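Local coordinates for PLP-Dependent L-Arginine Hydroxylase MppP (Streptomyces wadayamensis, PDB 6C9B), which uses pyridoxal phosphate and oxygen to oxidise L-arginine, giving 4-hydroxy-2-ketoarginine and 2-ketoarginine, at residues B[111-116]-B[159-164]; B[129-134]-B[339-344]; B[189-194]-B[306-311]. One frame throughout, in Å; residues are numbered along the deposited sequence.

Contact 1: B[111-116]-B[159-164]; sequences VHPTFD and NNPTGR. With EGV ((4S)-5-carbamimidamido-4-hydroxy-2-oxopentanoic acid), chain F.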
loop_
_atom_site.group_PDB
_atom_site.type_symbol
_atom_site.label_atom_id
_atom_site.label_comp_id
_atom_site.label_asym_id
_atom_site.label_seq_id
_atom_site.Cartn_x
_atom_site.Cartn_y
_atom_site.Cartn_z
ATOM N N VAL B 111 10.475 -7.094 -19.981
ATOM C CA VAL B 111 11.936 -7.017 -20.067
ATOM C C VAL B 111 12.576 -7.933 -19.025
ATOM O O VAL B 111 12.072 -8.112 -17.910
ATOM C CB VAL B 111 12.415 -5.562 -19.921
ATOM C CG1 VAL B 111 12.060 -4.979 -18.542
ATOM C CG2 VAL B 111 13.909 -5.475 -20.185
ATOM N N HIS B 112 13.689 -8.553 -19.412
ATOM C CA HIS B 112 14.361 -9.548 -18.595
ATOM C C HIS B 112 15.855 -9.249 -18.682
ATOM O O HIS B 112 16.393 -9.146 -19.790
ATOM C CB HIS B 112 14.046 -10.947 -19.135
ATOM C CG HIS B 112 14.673 -12.061 -18.365
ATOM N ND1 HIS B 112 15.758 -12.780 -18.835
ATOM C CD2 HIS B 112 14.351 -12.604 -17.170
ATOM C CE1 HIS B 112 16.081 -13.706 -17.948
ATOM N NE2 HIS B 112 15.244 -13.623 -16.933
ATOM N N PRO B 113 16.558 -9.085 -17.555
ATOM C CA PRO B 113 16.090 -9.094 -16.175
ATOM C C PRO B 113 15.333 -7.833 -15.833
ATOM O O PRO B 113 15.404 -6.833 -16.567
ATOM C CB PRO B 113 17.391 -9.186 -15.379
ATOM C CG PRO B 113 18.340 -8.362 -16.227
ATOM C CD PRO B 113 17.992 -8.741 -17.647
ATOM N N THR B 114 14.609 -7.864 -14.717
ATOM C CA THR B 114 14.035 -6.653 -14.144
ATOM C C THR B 114 13.723 -6.952 -12.685
ATOM O O THR B 114 13.887 -8.080 -12.212
ATOM C CB THR B 114 12.822 -6.143 -14.952
ATOM O OG1 THR B 114 12.608 -4.746 -14.666
ATOM C CG2 THR B 114 11.565 -6.930 -14.689
ATOM N N PHE B 115 13.283 -5.931 -11.970
ATOM C CA PHE B 115 12.949 -6.092 -10.559
ATOM C C PHE B 115 11.851 -7.152 -10.421
ATOM O O PHE B 115 10.828 -7.094 -11.115
ATOM C CB PHE B 115 12.500 -4.743 -9.992
ATOM C CG PHE B 115 11.961 -4.816 -8.597
ATOM C CD1 PHE B 115 12.557 -5.636 -7.647
ATOM C CD2 PHE B 115 10.857 -4.055 -8.235
ATOM C CE1 PHE B 115 12.055 -5.708 -6.351
ATOM C CE2 PHE B 115 10.361 -4.104 -6.945
ATOM C CZ PHE B 115 10.957 -4.941 -6.001
ATOM N N ASP B 116 12.084 -8.142 -9.561
ATOM C CA ASP B 116 11.341 -9.392 -9.702
ATOM C C ASP B 116 9.896 -9.253 -9.268
ATOM O O ASP B 116 9.060 -10.065 -9.703
ATOM C CB ASP B 116 12.030 -10.576 -8.971
ATOM C CG ASP B 116 12.079 -10.444 -7.421
ATOM O OD1 ASP B 116 11.874 -9.351 -6.877
ATOM O OD2 ASP B 116 12.330 -11.480 -6.766
ATOM N N ASN B 159 16.202 0.609 -16.387
ATOM C CA ASN B 159 15.913 -0.703 -15.840
ATOM C C ASN B 159 16.583 -0.858 -14.486
ATOM O O ASN B 159 17.633 -0.263 -14.201
ATOM C CB ASN B 159 16.360 -1.819 -16.774
ATOM C CG ASN B 159 15.694 -3.168 -16.444
ATOM O OD1 ASN B 159 14.717 -3.255 -15.643
ATOM N ND2 ASN B 159 16.194 -4.224 -17.057
ATOM N N ASN B 160 15.945 -1.642 -13.661
ATOM C CA ASN B 160 16.471 -2.141 -12.388
ATOM C C ASN B 160 16.640 -3.624 -12.621
ATOM O O ASN B 160 15.632 -4.321 -12.792
ATOM C CB ASN B 160 15.469 -1.864 -11.270
ATOM C CG ASN B 160 15.918 -2.357 -9.939
ATOM O OD1 ASN B 160 16.985 -2.960 -9.794
ATOM N ND2 ASN B 160 15.130 -2.049 -8.935
ATOM N N PRO B 161 17.857 -4.176 -12.654
ATOM C CA PRO B 161 19.086 -3.678 -12.032
ATOM C C PRO B 161 20.151 -3.067 -12.929
ATOM O O PRO B 161 21.215 -2.656 -12.462
ATOM C CB PRO B 161 19.630 -4.954 -11.383
ATOM C CG PRO B 161 19.299 -6.006 -12.402
ATOM C CD PRO B 161 17.937 -5.625 -12.928
ATOM N N THR B 162 19.897 -2.976 -14.224
ATOM C CA THR B 162 20.967 -2.714 -15.167
ATOM C C THR B 162 21.195 -1.239 -15.457
ATOM O O THR B 162 22.239 -0.892 -16.026
ATOM C CB THR B 162 20.671 -3.380 -16.506
ATOM O OG1 THR B 162 19.569 -2.684 -17.108
ATOM C CG2 THR B 162 20.366 -4.870 -16.353
ATOM N N GLY B 163 20.243 -0.381 -15.121
ATOM C CA GLY B 163 20.309 1.031 -15.462
ATOM C C GLY B 163 20.061 1.366 -16.915
ATOM O O GLY B 163 20.174 2.538 -17.291
ATOM N N ARG B 164 19.769 0.385 -17.757
ATOM C CA ARG B 164 19.666 0.649 -19.180
ATOM C C ARG B 164 18.440 1.499 -19.452
ATOM O O ARG B 164 17.352 1.204 -18.955
ATOM C CB ARG B 164 19.587 -0.674 -19.940
ATOM C CG ARG B 164 19.986 -0.596 -21.398
ATOM C CD ARG B 164 20.943 -1.741 -21.751
ATOM N NE ARG B 164 20.996 -1.962 -23.197
ATOM C CZ ARG B 164 21.252 -3.130 -23.781
ATOM N NH1 ARG B 164 21.495 -4.223 -23.062
ATOM N NH2 ARG B 164 21.250 -3.202 -25.105
HETATM C C10 EGV F . 14.942 -2.729 -4.885
HETATM C C02 EGV F . 10.744 -3.515 -2.191
HETATM C C03 EGV F . 8.839 -4.897 -3.028
HETATM C C06 EGV F . 11.351 -2.799 -3.382
HETATM C C07 EGV F . 12.742 -3.423 -3.630
HETATM C C09 EGV F . 13.432 -2.908 -4.920
HETATM N N01 EGV F . 10.177 -4.810 -2.537
HETATM N N04 EGV F . 8.287 -6.160 -3.353
HETATM N N05 EGV F . 8.132 -3.802 -3.212
HETATM O O08 EGV F . 11.484 -1.465 -3.104
HETATM O O11 EGV F . 15.447 -2.173 -5.842
HETATM O O12 EGV F . 15.633 -3.125 -3.926
HETATM O O13 EGV F . 12.811 -2.646 -5.945
#
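Asn159 presents both ends of its amide to the 111-116 backbone and to Thr114, a two-way grip that suits asparagine. Its ND2 donates to Pro113 O at 2.8 Å, nearly straight at 170°, while its OD1 accepts from Thr114 OG1, also at 2.8 Å and in the carbonyl plane. CG lies anti to the backbone N (chi1 -162°), the first step in extending the amide across to Pro113 and Thr114. Thr114 CA brings its hydrogen to Asn160 O, 3.1 Å away. The next residue turns to the ligand: Asn160 ND2 donates to EGV O11 at 3.1 Å and also bonds O3 of the cofactor-modified lysine at position 221, as the equivalent asparagine does in fold-type I aminotransferases. Asn-Pro-Thr-Gly, here Asn160 to Gly163, is a recurrent sequence motif of class I aminotransferases. Phe115 offers the product one ring face, with EGV C09 3.3 Å above its plane and offset toward the rim. Cis peptides before Pro113 and Pro161 bend both loops, and Pro113 CG packs 4.0 Å from Thr162 CG2. Glu134 binds both Asn159 ND2 and Thr162 OG1, and Thr156 shares the Thr114 hydroxyl. Thr162 OG1 also takes Arg164 N, closing an ST turn.

Contact 2: B[129-134]-B[339-344]; sequences LVPVEE and FHWAEP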
loop_
_atom_site.group_PDB
_atom_site.type_symbol
_atom_site.label_atom_id
_atom_site.label_comp_id
_atom_site.label_asym_id
_atom_site.label_seq_id
_atom_site.Cartn_x
_atom_site.Cartn_y
_atom_site.Cartn_z
ATOM N N LEU B 129 4.005 -14.858 -18.907
ATOM C CA LEU B 129 5.059 -13.903 -19.207
ATOM C C LEU B 129 5.964 -14.407 -20.322
ATOM O O LEU B 129 6.365 -15.578 -20.335
ATOM C CB LEU B 129 5.911 -13.626 -17.987
ATOM C CG LEU B 129 5.173 -13.044 -16.807
ATOM C CD1 LEU B 129 6.146 -12.855 -15.612
ATOM C CD2 LEU B 129 4.526 -11.739 -17.209
ATOM N N VAL B 130 6.298 -13.509 -21.241
ATOM C CA VAL B 130 7.259 -13.790 -22.304
ATOM C C VAL B 130 8.464 -12.890 -22.063
ATOM O O VAL B 130 8.322 -11.664 -22.130
ATOM C CB VAL B 130 6.672 -13.532 -23.700
ATOM C CG1 VAL B 130 7.697 -13.932 -24.748
ATOM C CG2 VAL B 130 5.391 -14.277 -23.886
ATOM N N PRO B 131 9.655 -13.426 -21.781
ATOM C CA PRO B 131 10.806 -12.545 -21.540
ATOM C C PRO B 131 11.328 -11.910 -22.817
ATOM O O PRO B 131 11.397 -12.560 -23.861
ATOM C CB PRO B 131 11.853 -13.490 -20.953
ATOM C CG PRO B 131 11.520 -14.813 -21.512
ATOM C CD PRO B 131 10.013 -14.844 -21.567
ATOM N N VAL B 132 11.702 -10.638 -22.720
ATOM C CA VAL B 132 12.386 -9.927 -23.801
ATOM C C VAL B 132 13.724 -9.464 -23.253
ATOM O O VAL B 132 13.766 -8.638 -22.335
ATOM C CB VAL B 132 11.575 -8.736 -24.321
ATOM C CG1 VAL B 132 12.265 -8.121 -25.531
ATOM C CG2 VAL B 132 10.167 -9.170 -24.678
ATOM N N GLU B 133 14.815 -10.032 -23.779
ATOM C CA GLU B 133 16.135 -9.641 -23.309
ATOM C C GLU B 133 16.415 -8.203 -23.720
ATOM O O GLU B 133 15.874 -7.698 -24.708
ATOM C CB GLU B 133 17.226 -10.547 -23.892
ATOM C CG GLU B 133 17.097 -12.007 -23.486
ATOM C CD GLU B 133 17.408 -12.256 -22.008
ATOM O OE1 GLU B 133 18.346 -11.632 -21.447
ATOM O OE2 GLU B 133 16.714 -13.103 -21.419
ATOM N N GLU B 134 17.324 -7.567 -22.983
ATOM C CA GLU B 134 17.562 -6.147 -23.200
ATOM C C GLU B 134 18.075 -5.876 -24.604
ATOM O O GLU B 134 17.674 -4.892 -25.228
ATOM C CB GLU B 134 18.524 -5.602 -22.143
ATOM C CG GLU B 134 17.886 -5.495 -20.811
ATOM C CD GLU B 134 18.744 -4.811 -19.793
ATOM O OE1 GLU B 134 19.924 -5.238 -19.670
ATOM O OE2 GLU B 134 18.226 -3.868 -19.139
ATOM N N PHE B 339 16.495 -11.389 -10.205
ATOM C CA PHE B 339 16.156 -10.428 -11.254
ATOM C C PHE B 339 15.973 -11.111 -12.596
ATOM O O PHE B 339 15.290 -10.576 -13.479
ATOM C CB PHE B 339 17.255 -9.381 -11.410
ATOM C CG PHE B 339 17.438 -8.493 -10.215
ATOM C CD1 PHE B 339 16.624 -7.396 -10.007
ATOM C CD2 PHE B 339 18.472 -8.736 -9.328
ATOM C CE1 PHE B 339 16.808 -6.573 -8.911
ATOM C CE2 PHE B 339 18.663 -7.915 -8.231
ATOM C CZ PHE B 339 17.833 -6.835 -8.023
ATOM N N HIS B 340 16.581 -12.279 -12.772
ATOM C CA HIS B 340 16.465 -13.027 -14.023
ATOM C C HIS B 340 15.307 -14.001 -13.858
ATOM O O HIS B 340 15.461 -15.221 -13.719
ATOM C CB HIS B 340 17.777 -13.706 -14.351
ATOM C CG HIS B 340 18.898 -12.732 -14.491
ATOM N ND1 HIS B 340 19.308 -12.240 -15.714
ATOM C CD2 HIS B 340 19.654 -12.111 -13.557
ATOM C CE1 HIS B 340 20.303 -11.388 -15.524
ATOM N NE2 HIS B 340 20.516 -11.278 -14.225
ATOM N N TRP B 341 14.120 -13.392 -13.873
ATOM C CA TRP B 341 12.893 -14.041 -13.445
ATOM C C TRP B 341 12.476 -15.168 -14.391
ATOM O O TRP B 341 11.678 -16.013 -14.004
ATOM C CB TRP B 341 11.784 -12.983 -13.312
ATOM C CG TRP B 341 11.595 -12.158 -14.553
ATOM C CD1 TRP B 341 12.117 -10.916 -14.813
ATOM C CD2 TRP B 341 10.840 -12.533 -15.724
ATOM N NE1 TRP B 341 11.747 -10.496 -16.091
ATOM C CE2 TRP B 341 10.951 -11.465 -16.656
ATOM C CE3 TRP B 341 10.084 -13.655 -16.065
ATOM C CZ2 TRP B 341 10.339 -11.502 -17.919
ATOM C CZ3 TRP B 341 9.455 -13.682 -17.315
ATOM C CH2 TRP B 341 9.606 -12.616 -18.225
ATOM N N ALA B 342 13.033 -15.223 -15.594
ATOM C CA ALA B 342 12.775 -16.320 -16.524
ATOM C C ALA B 342 13.893 -17.357 -16.567
ATOM O O ALA B 342 13.668 -18.470 -17.052
ATOM C CB ALA B 342 12.549 -15.769 -17.934
ATOM N N GLU B 343 15.089 -17.019 -16.090
ATOM C CA GLU B 343 16.242 -17.906 -16.166
ATOM C C GLU B 343 17.211 -17.499 -15.064
ATOM O O GLU B 343 18.188 -16.789 -15.324
ATOM C CB GLU B 343 16.924 -17.821 -17.531
ATOM C CG GLU B 343 17.909 -18.956 -17.776
ATOM C CD GLU B 343 17.196 -20.274 -18.035
ATOM O OE1 GLU B 343 16.725 -20.491 -19.175
ATOM O OE2 GLU B 343 17.067 -21.064 -17.083
ATOM N N PRO B 344 16.958 -17.907 -13.824
ATOM C CA PRO B 344 17.728 -17.333 -12.707
ATOM C C PRO B 344 19.212 -17.618 -12.789
ATOM O O PRO B 344 20.011 -16.828 -12.268
ATOM C CB PRO B 344 17.098 -17.976 -11.465
ATOM C CG PRO B 344 16.102 -18.990 -11.970
ATOM C CD PRO B 344 15.743 -18.593 -13.357
HETATM O O HOH W 1 19.244 -12.697 -18.647
#
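Leu129 and Pro131 lie on 128-133, an outermost strand of the seven-stranded sheet, and both direct their side chains at the loop 339-344, where the benzo end of Trp341 meets them. The CH2 corner of the indole is 3.5 Å from Pro131 CA, and the adjoining CZ3 lies 3.6 Å from Leu129 CB. CD1 of Leu129 adds a further contact with Trp341 CZ3, at 3.8 Å. In Trp341, chi1 of 54° sets CG between the backbone N and the carbonyl carbon, and chi2 of -97° then turns the indole, whose benzo end lies against the strand. Its pyrrole end is fixed as well: NE1 donates to Val111 O, His112 meets the indole edge-to-face, and the side chain of Asp116, which binds magnesium in another structure of this protein, is about 5 Å from that of Trp341. A wide, largely apolar ring with one N-H fits this place, since it can pack against alternate side chains of the strand while tying itself to the neighbouring strand.

Strands 107-112 and 128-133 are parallel neighbours joined through helix 116-124, a beta-alpha-beta crossover; Val130 and Val132 make the backbone bonds between them, and Pro131, without an N-H, fits between these two, its ring turned to the loop. There Pro131 CG touches Ala342 CB at 3.8 Å, and the same methyl stands 3.7 Å above one face of the Trp341 ring, offset toward the rim. A type I turn from His340 to Glu343 brings Trp341 and Ala342 forward together, closed by Glu343 N to His340 O.

Polar groups meet through a water at one end. It donates to Glu133 OE1 at 3.1 Å and lies in the ring plane of His340, 3.0 Å from ND1. The other carboxylate oxygen, Glu133 OE2, bonds His112 ND1.

Contact 3: B[189-194]-B[306-311]; sequences TSFRGF and RSSVER
Phe191 and Phe194 each hold CG anti to the carbonyl carbon (chi1 -80° and -69°). Each CB points at 306-311, and the bond from Phe194 N to Phe191 O, three residues back, sets the two side chains near each other; both rings reach the run from Ser307 to Val309. Ser308 in turn has OG between the backbone N and the carbonyl carbon (chi1 62°), which leaves OG 3.5 Å from both CE2 and CZ of Phe194.

The Phe194 ring receives Ser308 on one face. CB of Ser308 stands 3.4 Å above the ring plane, displaced toward the rim where CZ lies, and makes a CH-pi contact with the centroid 3.8 Å away. A small residue suits this spot, since its short side chain lets the backbone come close to the ring. Phe191 meets the residues on either side of Ser308 in sequence: its CD2 is 3.6 Å from Ser307 CB, and its CE2 is 3.8 Å from Val309 CG2, the phenylalanine and valine side chains crossing at about a right angle. The branched valine presents CG2 to CE2 and CZ of the ring, while Ser307 turns its hydroxyl to its own chain, OG accepting a weak bond from Val309 N across the residue before strand 309-314.

No direct hydrogen bond spans the two segments; a water does so instead, donating to Phe194 O at 2.8 Å and to Arg306 O at 2.7 Å and so bridging both carbonyls. Leu277 and Ile281 of the long helix 256-291 also touch Phe194, and Asn160 of the product pocket lies against Phe191, whose side chain is about 5 Å from the bound product. The contact thus joins a loop at the end of strand 184-188, in the large cofactor-binding domain, to the loop leading into strand 309-314 and its first residue, in the five-stranded sheet of the small domain, an interdomain seam beside the active site as in fold-type I enzymes.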
loop_
_atom_site.group_PDB
_atom_site.type_symbol
_atom_site.label_atom_id
_atom_site.label_comp_id
_atom_site.label_asym_id
_atom_site.label_seq_id
_atom_site.Cartn_x
_atom_site.Cartn_y
_atom_site.Cartn_z
ATOM N N THR B 189 8.908 3.528 -14.387
ATOM C CA THR B 189 9.941 4.569 -14.474
ATOM C C THR B 189 10.445 5.008 -13.099
ATOM O O THR B 189 10.850 6.159 -12.906
ATOM C CB THR B 189 9.404 5.755 -15.275
ATOM O OG1 THR B 189 8.205 6.245 -14.679
ATOM C CG2 THR B 189 9.075 5.315 -16.710
ATOM N N SER B 190 10.484 4.074 -12.143
ATOM C CA SER B 190 10.966 4.361 -10.797
ATOM C C SER B 190 12.326 5.054 -10.779
ATOM O O SER B 190 12.570 5.930 -9.935
ATOM C CB SER B 190 11.054 3.051 -10.016
ATOM O OG SER B 190 11.582 3.284 -8.720
ATOM N N PHE B 191 13.239 4.633 -11.648
ATOM C CA PHE B 191 14.599 5.145 -11.633
ATOM C C PHE B 191 14.759 6.396 -12.502
ATOM O O PHE B 191 15.886 6.853 -12.701
ATOM C CB PHE B 191 15.583 4.067 -12.107
ATOM C CG PHE B 191 15.973 3.032 -11.065
ATOM C CD1 PHE B 191 15.486 3.056 -9.774
ATOM C CD2 PHE B 191 16.898 2.041 -11.406
ATOM C CE1 PHE B 191 15.903 2.091 -8.833
ATOM C CE2 PHE B 191 17.302 1.095 -10.495
ATOM C CZ PHE B 191 16.806 1.127 -9.193
ATOM N N ARG B 192 13.660 6.950 -13.014
ATOM C CA ARG B 192 13.726 8.080 -13.937
ATOM C C ARG B 192 14.639 9.188 -13.419
ATOM O O ARG B 192 15.468 9.721 -14.160
ATOM C CB ARG B 192 12.328 8.645 -14.191
ATOM C CG ARG B 192 12.334 9.741 -15.255
ATOM C CD ARG B 192 11.023 10.501 -15.304
ATOM N NE ARG B 192 9.873 9.728 -15.782
ATOM C CZ ARG B 192 9.646 9.398 -17.048
ATOM N NH1 ARG B 192 8.517 8.778 -17.353
ATOM N NH2 ARG B 192 10.534 9.651 -18.008
ATOM N N GLY B 193 14.479 9.573 -12.152
ATOM C CA GLY B 193 15.189 10.746 -11.663
ATOM C C GLY B 193 16.703 10.624 -11.650
ATOM O O GLY B 193 17.398 11.651 -11.644
ATOM N N PHE B 194 17.233 9.405 -11.692
ATOM C CA PHE B 194 18.677 9.223 -11.630
ATOM C C PHE B 194 19.410 9.496 -12.940
ATOM O O PHE B 194 20.615 9.785 -12.901
ATOM C CB PHE B 194 19.028 7.810 -11.174
ATOM C CG PHE B 194 18.688 7.557 -9.755
ATOM C CD1 PHE B 194 19.372 8.197 -8.729
ATOM C CD2 PHE B 194 17.649 6.717 -9.437
ATOM C CE1 PHE B 194 19.017 7.972 -7.420
ATOM C CE2 PHE B 194 17.304 6.496 -8.116
ATOM C CZ PHE B 194 17.982 7.113 -7.131
ATOM N N ARG B 306 23.749 4.915 -14.565
ATOM C CA ARG B 306 23.677 6.020 -13.612
ATOM C C ARG B 306 22.657 5.770 -12.513
ATOM O O ARG B 306 22.349 6.677 -11.738
ATOM C CB ARG B 306 23.365 7.312 -14.370
ATOM C CG ARG B 306 24.434 7.609 -15.413
ATOM C CD ARG B 306 24.235 8.893 -16.144
ATOM N NE ARG B 306 25.477 9.661 -16.125
ATOM C CZ ARG B 306 25.811 10.579 -17.024
ATOM N NH1 ARG B 306 24.999 10.852 -18.037
ATOM N NH2 ARG B 306 26.969 11.222 -16.914
ATOM N N SER B 307 22.130 4.553 -12.406
ATOM C CA SER B 307 21.114 4.287 -11.408
ATOM C C SER B 307 21.749 4.103 -10.028
ATOM O O SER B 307 22.973 4.017 -9.867
ATOM C CB SER B 307 20.311 3.052 -11.795
ATOM O OG SER B 307 20.956 1.903 -11.297
ATOM N N SER B 308 20.889 4.019 -9.027
ATOM C CA SER B 308 21.319 3.971 -7.637
ATOM C C SER B 308 21.632 2.568 -7.158
ATOM O O SER B 308 21.798 2.359 -5.959
ATOM C CB SER B 308 20.253 4.567 -6.724
ATOM O OG SER B 308 19.042 3.811 -6.809
ATOM N N VAL B 309 21.692 1.597 -8.060
ATOM C CA VAL B 309 22.139 0.260 -7.721
ATOM C C VAL B 309 23.220 -0.146 -8.718
ATOM O O VAL B 309 23.284 0.359 -9.837
ATOM C CB VAL B 309 20.978 -0.747 -7.704
ATOM C CG1 VAL B 309 19.938 -0.337 -6.665
ATOM C CG2 VAL B 309 20.302 -0.855 -9.114
ATOM N N GLU B 310 24.076 -1.076 -8.292
ATOM C CA GLU B 310 25.246 -1.455 -9.082
ATOM C C GLU B 310 25.426 -2.963 -9.055
ATOM O O GLU B 310 25.613 -3.548 -7.986
ATOM C CB GLU B 310 26.506 -0.755 -8.536
ATOM C CG GLU B 310 27.811 -1.136 -9.198
ATOM C CD GLU B 310 28.026 -0.492 -10.569
ATOM O OE1 GLU B 310 27.102 0.155 -11.109
ATOM O OE2 GLU B 310 29.130 -0.654 -11.116
ATOM N N ARG B 311 25.464 -3.576 -10.234
ATOM C CA ARG B 311 25.781 -4.998 -10.357
ATOM C C ARG B 311 27.286 -5.202 -10.406
ATOM O O ARG B 311 28.018 -4.438 -11.041
ATOM C CB ARG B 311 25.165 -5.600 -11.621
ATOM C CG ARG B 311 23.644 -5.564 -11.658
ATOM C CD ARG B 311 23.124 -6.528 -12.709
ATOM N NE ARG B 311 23.488 -6.123 -14.061
ATOM C CZ ARG B 311 23.214 -6.850 -15.142
ATOM N NH1 ARG B 311 22.608 -8.012 -14.996
ATOM N NH2 ARG B 311 23.563 -6.431 -16.355
HETATM O O HOH W 2 22.470 9.241 -10.908
#

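Contact 1 sits in the middle: its centre is about 9 Å from that of contact 2 and about 10 Å from that of contact 3, which are about 19 Å from each other. Along the chain the segments of contacts 1 and 2 alternate, whereas contact 3 comes after contact 1 and falls between the two segments of contact 2. Contacts 1 and 2 share neighbouring strands 107-112 and 128-133 of the seven-stranded sheet. Contact 3 reaches the five-stranded sheet, as does contact 2, whose loop 339-344 runs between strands 331-335 and 350-354. Contact 1 holds pocket residues, contact 3 lies beside them, and contact 2 lies farther out, joining the two sheets near the surface.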